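Local structure of glutamine amidotransferase domain-containing protein (Streptococcus mutans, 3L7N) at residues Y129-S134 / L229-E234. The protein probably acts as a type 1 glutamine amidotransferase, releasing ammonia from glutamine for transfer to an acceptor substrate. Residues are numbered along the deposited sequence; the frame is centred on the assembly and turned at random.
Sequences YLSDFS and LDRLTE
Y129 and R231 bring the two backbones together, their CA atoms 5.1 Å apart, where the end of a 3-10 segment meets the last turn of helix 219-233. Beyond Y129 the chain folds into a type I beta turn from L130 to F133, closed by the bond from F133 N to L130 O, and this turn presents S131 and D132 to the helix. The contact illustrates how a helix can be held to a loop by an aromatic ring over its backbone and a salt bridge from its surface. The Y129 ring lies against the helix backbone: L232 CA sits almost on the ring normal, 3.8 Å from the centroid, in a CH-pi contact. With L232 CG anti to the backbone N (chi1 170°) and chi2 near 70°, L232 CD1 comes 3.7 Å from Y129 CE2. R231 runs extended from CG to NE, its CD passing the backbone of Y129, and its guanidinium grips D132 side-on in the salt bridge. Both donors meet one oxygen, R231 NH2 to D132 OD2 at 2.8 Å and R231 NE to D132 OD2 at 3.0 Å. The oxygen lies near the guanidinium plane, yet both donors approach from above one face of the carboxylate, the two planes being 45° apart. S131 CB packs over a guanidinium face, while S131 OG is hydrogen-bonded to S128 O. Y129, L130 and F133 also touch F228, one turn before L232 on the same helix, and L232 reaches I86 and V88 of strand 86-90. The contact thus joins the loop between strands 115-120 and 136-143 to the C-terminal helix, which packs on helix 15-23 through L229.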
# COMPACT_ATOMS: atom_id res chain seq x y z
N TYR A 129 -3.77 16.36 -3.85
CA TYR A 129 -4.52 15.15 -3.45
C TYR A 129 -4.38 14.85 -1.95
O TYR A 129 -5.06 14.01 -1.42
CB TYR A 129 -4.04 13.92 -4.32
CG TYR A 129 -4.20 14.14 -5.86
CD1 TYR A 129 -5.05 15.15 -6.37
CD2 TYR A 129 -3.51 13.34 -6.79
CE1 TYR A 129 -5.21 15.34 -7.74
CE2 TYR A 129 -3.66 13.54 -8.19
CZ TYR A 129 -4.52 14.53 -8.65
OH TYR A 129 -4.69 14.72 -10.03
N LEU A 130 -3.49 15.58 -1.28
CA LEU A 130 -3.32 15.41 0.20
C LEU A 130 -3.84 16.60 1.02
O LEU A 130 -3.59 16.68 2.21
CB LEU A 130 -1.85 15.12 0.57
CG LEU A 130 -1.18 13.94 -0.13
CD1 LEU A 130 0.38 13.84 0.20
CD2 LEU A 130 -1.87 12.69 0.22
N SER A 131 -4.55 17.53 0.38
CA SER A 131 -5.04 18.68 1.11
C SER A 131 -5.70 18.33 2.45
O SER A 131 -5.61 19.10 3.38
CB SER A 131 -5.97 19.49 0.29
OG SER A 131 -5.53 19.57 -1.03
N ASP A 132 -6.37 17.18 2.55
CA ASP A 132 -7.14 16.91 3.76
C ASP A 132 -6.39 16.14 4.82
O ASP A 132 -6.93 15.79 5.84
CB ASP A 132 -8.48 16.30 3.45
CG ASP A 132 -9.36 17.26 2.67
OD1 ASP A 132 -9.43 18.42 3.06
OD2 ASP A 132 -9.92 16.89 1.63
N PHE A 133 -5.09 15.98 4.60
CA PHE A 133 -4.22 15.37 5.58
C PHE A 133 -3.62 16.49 6.45
O PHE A 133 -2.86 17.34 5.94
CB PHE A 133 -3.05 14.65 4.87
CG PHE A 133 -3.42 13.30 4.24
CD1 PHE A 133 -4.46 13.19 3.29
CD2 PHE A 133 -2.63 12.17 4.49
CE1 PHE A 133 -4.72 11.98 2.66
CE2 PHE A 133 -2.90 10.95 3.86
CZ PHE A 133 -3.92 10.86 2.96
N SER A 134 -3.93 16.51 7.76
CA SER A 134 -3.12 17.31 8.69
C SER A 134 -1.60 16.93 8.52
O SER A 134 -1.27 15.83 8.05
CB SER A 134 -3.56 17.03 10.11
OG SER A 134 -3.28 15.69 10.47
N LEU A 229 -8.45 9.44 -2.30
CA LEU A 229 -8.97 8.73 -3.50
C LEU A 229 -9.94 9.59 -4.25
O LEU A 229 -9.89 9.66 -5.51
CB LEU A 229 -9.61 7.37 -3.12
CG LEU A 229 -8.66 6.35 -2.42
CD1 LEU A 229 -9.45 5.27 -1.62
CD2 LEU A 229 -7.79 5.73 -3.45
N ASP A 230 -10.80 10.30 -3.50
CA ASP A 230 -11.71 11.23 -4.12
C ASP A 230 -11.02 12.26 -4.92
O ASP A 230 -11.42 12.56 -6.11
CB ASP A 230 -12.58 11.86 -3.12
CG ASP A 230 -13.72 11.01 -2.74
OD1 ASP A 230 -14.33 10.36 -3.66
OD2 ASP A 230 -14.00 10.93 -1.57
N ARG A 231 -9.94 12.81 -4.35
CA ARG A 231 -9.22 13.87 -5.05
C ARG A 231 -8.40 13.33 -6.21
O ARG A 231 -8.36 13.95 -7.28
CB ARG A 231 -8.37 14.66 -4.10
CG ARG A 231 -9.17 15.56 -3.12
CD ARG A 231 -8.18 16.18 -2.16
NE ARG A 231 -8.78 16.99 -1.14
CZ ARG A 231 -9.14 18.27 -1.31
NH1 ARG A 231 -9.06 18.85 -2.52
NH2 ARG A 231 -9.61 18.96 -0.26
N LEU A 232 -7.80 12.15 -6.02
CA LEU A 232 -6.99 11.55 -7.03
C LEU A 232 -7.81 11.29 -8.28
O LEU A 232 -7.31 11.36 -9.40
CB LEU A 232 -6.40 10.27 -6.53
CG LEU A 232 -5.68 9.33 -7.50
CD1 LEU A 232 -4.31 9.95 -7.96
CD2 LEU A 232 -5.43 7.98 -6.83
N THR A 233 -9.09 11.04 -8.10
CA THR A 233 -9.91 10.53 -9.22
C THR A 233 -10.91 11.51 -9.74
O THR A 233 -11.61 11.21 -10.65
CB THR A 233 -10.67 9.18 -8.88
OG1 THR A 233 -11.60 9.41 -7.84
CG2 THR A 233 -9.74 8.18 -8.45
N GLU A 234 -10.96 12.70 -9.14
CA GLU A 234 -11.89 13.73 -9.56
C GLU A 234 -11.39 14.46 -10.80
O GLU A 234 -12.07 14.50 -11.83
CB GLU A 234 -12.13 14.74 -8.43
CG GLU A 234 -12.70 16.07 -8.89
CD GLU A 234 -12.33 17.21 -7.97
OE1 GLU A 234 -13.00 18.26 -8.02
OE2 GLU A 234 -11.36 17.06 -7.20